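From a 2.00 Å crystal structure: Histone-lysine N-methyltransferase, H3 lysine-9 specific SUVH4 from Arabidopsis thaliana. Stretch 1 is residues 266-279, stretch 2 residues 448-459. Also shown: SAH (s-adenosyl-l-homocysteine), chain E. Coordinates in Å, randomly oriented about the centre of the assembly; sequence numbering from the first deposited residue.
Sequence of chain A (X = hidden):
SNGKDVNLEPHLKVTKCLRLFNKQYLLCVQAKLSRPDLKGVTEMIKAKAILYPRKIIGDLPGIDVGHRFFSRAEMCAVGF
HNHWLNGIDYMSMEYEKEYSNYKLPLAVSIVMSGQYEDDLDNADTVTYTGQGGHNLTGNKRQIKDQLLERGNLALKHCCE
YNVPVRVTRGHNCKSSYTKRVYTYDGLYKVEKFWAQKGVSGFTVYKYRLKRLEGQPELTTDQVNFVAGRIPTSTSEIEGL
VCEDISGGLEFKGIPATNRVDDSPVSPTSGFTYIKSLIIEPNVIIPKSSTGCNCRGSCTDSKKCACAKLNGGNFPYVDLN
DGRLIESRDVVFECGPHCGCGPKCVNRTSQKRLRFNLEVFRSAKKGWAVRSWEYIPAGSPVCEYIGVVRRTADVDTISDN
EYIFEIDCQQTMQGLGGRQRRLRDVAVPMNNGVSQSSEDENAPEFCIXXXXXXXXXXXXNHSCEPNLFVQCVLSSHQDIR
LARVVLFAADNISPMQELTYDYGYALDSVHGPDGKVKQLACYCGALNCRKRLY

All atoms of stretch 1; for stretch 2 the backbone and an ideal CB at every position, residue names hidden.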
# COMPACT_ATOMS: atom_id res chain seq x y z
N SER A 266 -29.82 3.83 2.37
CA SER A 266 -28.53 3.67 2.99
C SER A 266 -28.26 2.20 3.17
O SER A 266 -29.17 1.42 3.28
CB SER A 266 -28.51 4.41 4.31
OG SER A 266 -27.63 3.79 5.19
N PRO A 267 -27.00 1.82 3.15
CA PRO A 267 -26.55 0.43 3.20
C PRO A 267 -26.97 -0.27 4.49
O PRO A 267 -27.03 -1.50 4.53
CB PRO A 267 -25.03 0.55 3.13
CG PRO A 267 -24.73 1.94 3.57
CD PRO A 267 -25.86 2.75 3.04
N THR A 268 -27.28 0.51 5.52
CA THR A 268 -27.65 -0.03 6.83
C THR A 268 -29.05 -0.65 6.85
O THR A 268 -29.34 -1.49 7.69
CB THR A 268 -27.58 1.05 7.93
OG1 THR A 268 -28.26 2.23 7.48
CG2 THR A 268 -26.12 1.40 8.26
N SER A 269 -29.91 -0.23 5.93
CA SER A 269 -31.28 -0.76 5.87
C SER A 269 -31.29 -2.29 5.73
O SER A 269 -30.72 -2.83 4.80
CB SER A 269 -32.05 -0.13 4.71
OG SER A 269 -31.96 1.28 4.74
N GLY A 270 -31.94 -2.96 6.68
CA GLY A 270 -32.01 -4.41 6.69
C GLY A 270 -30.77 -5.04 7.29
O GLY A 270 -30.62 -6.26 7.30
N PHE A 271 -29.89 -4.20 7.82
CA PHE A 271 -28.60 -4.62 8.34
C PHE A 271 -28.29 -3.92 9.65
O PHE A 271 -28.47 -2.71 9.77
CB PHE A 271 -27.51 -4.34 7.30
CG PHE A 271 -26.11 -4.67 7.76
CD1 PHE A 271 -25.64 -5.97 7.67
CD2 PHE A 271 -25.28 -3.68 8.26
CE1 PHE A 271 -24.35 -6.28 8.08
CE2 PHE A 271 -23.99 -3.98 8.67
CZ PHE A 271 -23.52 -5.28 8.58
N THR A 272 -27.82 -4.66 10.65
CA THR A 272 -27.49 -4.05 11.94
C THR A 272 -26.02 -4.21 12.29
O THR A 272 -25.48 -5.32 12.30
CB THR A 272 -28.35 -4.58 13.12
OG1 THR A 272 -28.23 -6.01 13.21
CG2 THR A 272 -29.82 -4.19 12.96
N TYR A 273 -25.39 -3.09 12.60
CA TYR A 273 -23.96 -3.06 12.81
C TYR A 273 -23.56 -3.63 14.16
O TYR A 273 -24.08 -3.22 15.19
CB TYR A 273 -23.45 -1.62 12.71
CG TYR A 273 -21.98 -1.53 12.37
CD1 TYR A 273 -21.01 -1.71 13.35
CD2 TYR A 273 -21.57 -1.25 11.07
CE1 TYR A 273 -19.67 -1.62 13.04
CE2 TYR A 273 -20.22 -1.16 10.75
CZ TYR A 273 -19.28 -1.35 11.74
OH TYR A 273 -17.94 -1.27 11.44
N ILE A 274 -22.63 -4.59 14.13
CA ILE A 274 -22.03 -5.12 15.34
C ILE A 274 -20.50 -5.08 15.25
O ILE A 274 -19.94 -5.12 14.15
CB ILE A 274 -22.50 -6.56 15.63
CG1 ILE A 274 -22.16 -7.48 14.46
CG2 ILE A 274 -24.00 -6.59 15.90
CD1 ILE A 274 -22.69 -8.90 14.62
N LYS A 275 -19.83 -5.00 16.40
CA LYS A 275 -18.37 -4.99 16.43
C LYS A 275 -17.83 -6.35 16.86
O LYS A 275 -16.64 -6.60 16.80
CB LYS A 275 -17.84 -3.90 17.38
CG LYS A 275 -17.56 -2.56 16.69
CD LYS A 275 -16.70 -1.63 17.56
CE LYS A 275 -15.21 -1.80 17.27
NZ LYS A 275 -14.36 -0.83 18.03
N SER A 276 -18.72 -7.22 17.32
CA SER A 276 -18.29 -8.51 17.85
C SER A 276 -19.05 -9.63 17.16
O SER A 276 -20.23 -9.50 16.85
CB SER A 276 -18.55 -8.58 19.36
OG SER A 276 -17.65 -7.76 20.09
N LEU A 277 -18.36 -10.75 16.95
CA LEU A 277 -18.98 -11.96 16.44
C LEU A 277 -20.17 -12.40 17.28
O LEU A 277 -20.16 -12.27 18.51
CB LEU A 277 -17.96 -13.10 16.43
CG LEU A 277 -16.75 -12.93 15.51
CD1 LEU A 277 -15.76 -14.06 15.77
CD2 LEU A 277 -17.19 -12.93 14.05
N ILE A 278 -21.21 -12.90 16.62
CA ILE A 278 -22.30 -13.58 17.30
C ILE A 278 -22.20 -15.06 16.95
O ILE A 278 -22.05 -15.41 15.79
CB ILE A 278 -23.67 -13.05 16.85
CG1 ILE A 278 -23.84 -11.58 17.24
CG2 ILE A 278 -24.79 -13.90 17.46
CD1 ILE A 278 -25.10 -10.95 16.67
N ILE A 279 -22.26 -15.93 17.95
CA ILE A 279 -22.11 -17.35 17.66
C ILE A 279 -23.44 -18.09 17.78
O ILE A 279 -24.08 -18.05 18.83
CB ILE A 279 -21.03 -17.97 18.56
CG1 ILE A 279 -19.68 -17.30 18.26
CG2 ILE A 279 -20.96 -19.47 18.35
CD1 ILE A 279 -18.52 -17.93 18.97
N UNK A 448 -21.61 -15.26 8.57
CA UNK A 448 -22.74 -14.72 7.81
C UNK A 448 -23.00 -13.27 8.19
O UNK A 448 -23.59 -12.98 9.24
CB UNK A 448 -24.00 -15.56 8.04
N UNK A 449 -22.58 -12.36 7.31
CA UNK A 449 -22.83 -10.94 7.52
C UNK A 449 -24.02 -10.47 6.70
O UNK A 449 -24.12 -9.29 6.36
CB UNK A 449 -21.59 -10.12 7.17
N UNK A 450 -24.94 -11.39 6.42
CA UNK A 450 -26.12 -11.09 5.62
C UNK A 450 -27.03 -10.05 6.25
O UNK A 450 -27.60 -9.21 5.56
CB UNK A 450 -26.91 -12.37 5.37
N UNK A 451 -27.17 -10.11 7.57
CA UNK A 451 -28.13 -9.24 8.23
C UNK A 451 -27.46 -8.42 9.32
O UNK A 451 -27.94 -7.34 9.67
CB UNK A 451 -29.28 -10.06 8.82
N UNK A 452 -26.35 -8.92 9.83
CA UNK A 452 -25.63 -8.16 10.84
C UNK A 452 -24.13 -8.40 10.72
O UNK A 452 -23.69 -9.49 10.34
CB UNK A 452 -26.12 -8.53 12.24
N UNK A 453 -23.34 -7.38 11.02
CA UNK A 453 -21.90 -7.48 10.91
C UNK A 453 -21.24 -6.12 11.07
O UNK A 453 -21.92 -5.13 11.34
CB UNK A 453 -21.51 -8.10 9.57
N UNK A 454 -19.92 -6.08 10.92
CA UNK A 454 -19.21 -4.81 10.84
C UNK A 454 -19.06 -4.39 9.36
O UNK A 454 -19.71 -4.97 8.49
CB UNK A 454 -17.84 -4.92 11.52
N UNK A 455 -18.20 -3.42 9.08
CA UNK A 455 -18.11 -2.85 7.73
C UNK A 455 -17.45 -3.75 6.69
O UNK A 455 -17.55 -3.50 5.48
CB UNK A 455 -17.34 -1.53 7.79
N UNK A 456 -16.77 -4.78 7.17
CA UNK A 456 -16.02 -5.69 6.31
C UNK A 456 -16.85 -6.22 5.15
O UNK A 456 -16.33 -6.39 4.04
CB UNK A 456 -15.49 -6.86 7.13
N UNK A 457 -18.13 -6.49 5.40
CA UNK A 457 -19.01 -7.06 4.38
C UNK A 457 -19.23 -6.15 3.16
O UNK A 457 -19.71 -6.62 2.11
CB UNK A 457 -20.36 -7.39 5.01
N UNK A 458 -18.90 -4.87 3.28
CA UNK A 458 -19.10 -3.92 2.19
C UNK A 458 -17.91 -3.87 1.23
O UNK A 458 -17.95 -3.18 0.21
CB UNK A 458 -19.36 -2.52 2.76
N UNK A 459 -16.86 -4.60 1.57
CA UNK A 459 -15.64 -4.58 0.76
C UNK A 459 -15.73 -5.52 -0.45
O UNK A 459 -15.98 -6.71 -0.30
CB UNK A 459 -14.44 -4.96 1.62
N SAH E . -21.01 -4.41 -3.22
CA SAH E . -21.59 -5.28 -2.21
CB SAH E . -20.58 -5.60 -1.11
CG SAH E . -19.75 -6.86 -1.38
SD SAH E . -20.69 -8.37 -1.05
C SAH E . -22.88 -4.68 -1.64
O SAH E . -23.29 -5.01 -0.53
OXT SAH E . -23.54 -3.86 -2.28
C5' SAH E . -20.26 -9.13 -2.64
C4' SAH E . -21.32 -8.84 -3.69
O4' SAH E . -21.04 -7.59 -4.30
C3' SAH E . -21.35 -9.90 -4.78
O3' SAH E . -22.45 -10.76 -4.62
C2' SAH E . -21.48 -9.11 -6.07
O2' SAH E . -22.83 -9.06 -6.48
C1' SAH E . -21.01 -7.72 -5.71
N9 SAH E . -19.62 -7.60 -6.18
C8 SAH E . -18.49 -7.69 -5.41
N7 SAH E . -17.41 -7.54 -6.21
C5 SAH E . -17.84 -7.37 -7.48
C6 SAH E . -17.17 -7.18 -8.68
N6 SAH E . -15.84 -7.14 -8.69
N1 SAH E . -17.89 -7.04 -9.84
C2 SAH E . -19.27 -7.09 -9.82
N3 SAH E . -19.93 -7.27 -8.63
C4 SAH E . -19.23 -7.41 -7.47

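At position 448 the ideal CB has nothing of stretch 1 within 5.5 Å, so the contact leaves the choice open. The deposited residue is Asp 448, whose OD1 accepts a hydrogen bond from the backbone N of position 450 (2.7 Å). Position 449 points sideways, its ideal CB 4.8 Å from CE1 of Phe 271; small residues suit it, though others are not excluded. It is Ala 449, and its carbonyl O lies at the edge of the Phe 271 ring, 3.5 Å from CE1. Position 450, with phi/psi of -62/-38, points away from stretch 1 and would accept almost any residue; Gly 450 is found.

Position 451 also points away, so a polar or small residue is reasonable, and the useful atom is its carbonyl. Ser 451 O accepts a hydrogen bond from Thr 272 N at 2.9 Å and takes a CA-H...O contact from Phe 271 CA at 3.1 Å.

Position 452 pairs with Thr 272 in a short parallel bridge, both side chains on the same face of the sheet. Its ideal CB is only 3.3 Å from Thr 272 O and 4.2 Å from Ile 274 CD1. An acceptor beside an aliphatic group calls for a compact side chain, and Ser, Thr or Val could be considered, a hydroxyl having the advantage of a donor. It is Thr 452: with chi1 in t, OG1 gives a very short hydrogen bond to Thr 272 O (2.5 Å) and also touches Ile 274 CG2 (3.3 Å); CG2 lies 3.9 Å from Ile 274 CD1 and 4.3 Å from Ile 278 CD1.

Position 453 pairs with Tyr 273, and its ideal CB would stand 3.6 Å from Phe 271 CZ. That crowding, with an extended phi/psi of 170/-177, favours glycine. In Gly 453, N donates to Thr 272 O (3.2 Å), and O accepts from Ile 274 N (2.9 Å).

Position 454 points sideways, its ideal CB fitting closely beside Ile 274 O (3.4 Å) and Tyr 273 OH (3.7 Å). An unbranched CB is the safer choice; Asn, Asp or Ser are plausible. The end of the Asn 454 side chain leads off from stretch 1, OD1 receiving a weak bond from the N of 456, while CA packs over the Tyr 273 ring, 3.9 Å from its centroid.

Position 455 also lies beside that phenol, which could meet a polar or an aromatic group. In Phe 455 the backbone N makes a weak hydrogen bond to Tyr 273 OH (3.2 Å), and the hydroxyl sits at the ring edge, 3.4 Å from CD2. Position 456 is out of contact; it is Ala 456.

Position 457 points toward the Phe 271 ring, inviting an aliphatic, aromatic or cationic chain. Arg 457 lays CD over one face, 4.3 Å from the centroid, with an off-centre cation-pi contact, while NE binds Ala 449 O (3.1 Å).

Position 458 points toward stretch 1, where Pro 267 and Phe 271 offer apolar surface to a long hydrophobic chain. Phe 458 brings CE1 to 3.4 Å from Pro 267 CB and turns its edge to the Phe 271 face. Position 459 is out of reach, so the contact sets no preference; it is Ile 459.

Stretch 2, residues 448-459: DAGSTGNFARFI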
# COMPACT_ATOMS: atom_id res chain seq x y z
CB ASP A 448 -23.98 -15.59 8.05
CG ASP A 448 -25.26 -14.96 7.50
OD1 ASP A 448 -25.20 -14.09 6.60
OD2 ASP A 448 -26.34 -15.35 7.99
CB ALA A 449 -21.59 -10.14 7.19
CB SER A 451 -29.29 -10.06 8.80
OG SER A 451 -29.92 -10.77 7.75
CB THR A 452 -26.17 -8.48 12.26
OG1 THR A 452 -25.55 -7.63 13.22
CG2 THR A 452 -25.90 -9.92 12.62
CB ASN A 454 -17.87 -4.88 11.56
CG ASN A 454 -16.85 -5.72 10.81
OD1 ASN A 454 -17.19 -6.48 9.90
ND2 ASN A 454 -15.59 -5.58 11.19
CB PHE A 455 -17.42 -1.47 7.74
CG PHE A 455 -15.92 -1.52 7.91
CD1 PHE A 455 -15.08 -1.61 6.81
CD2 PHE A 455 -15.35 -1.46 9.17
CE1 PHE A 455 -13.71 -1.65 6.95
CE2 PHE A 455 -13.97 -1.49 9.33
CZ PHE A 455 -13.15 -1.58 8.22
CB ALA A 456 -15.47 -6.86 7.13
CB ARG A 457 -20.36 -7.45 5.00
CG ARG A 457 -21.07 -6.32 5.72
CD ARG A 457 -22.21 -5.75 4.89
NE ARG A 457 -23.38 -6.63 4.93
CZ ARG A 457 -24.48 -6.45 4.20
NH1 ARG A 457 -25.48 -7.30 4.31
NH2 ARG A 457 -24.57 -5.43 3.36
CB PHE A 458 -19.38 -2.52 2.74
CG PHE A 458 -20.71 -2.38 3.42
CD1 PHE A 458 -21.88 -2.39 2.68
CD2 PHE A 458 -20.79 -2.27 4.80
CE1 PHE A 458 -23.11 -2.28 3.31
CE2 PHE A 458 -22.01 -2.15 5.43
CZ PHE A 458 -23.18 -2.16 4.68
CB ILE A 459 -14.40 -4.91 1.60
CG1 ILE A 459 -14.24 -3.85 2.71
CG2 ILE A 459 -13.17 -5.00 0.71
CD1 ILE A 459 -13.22 -4.21 3.83
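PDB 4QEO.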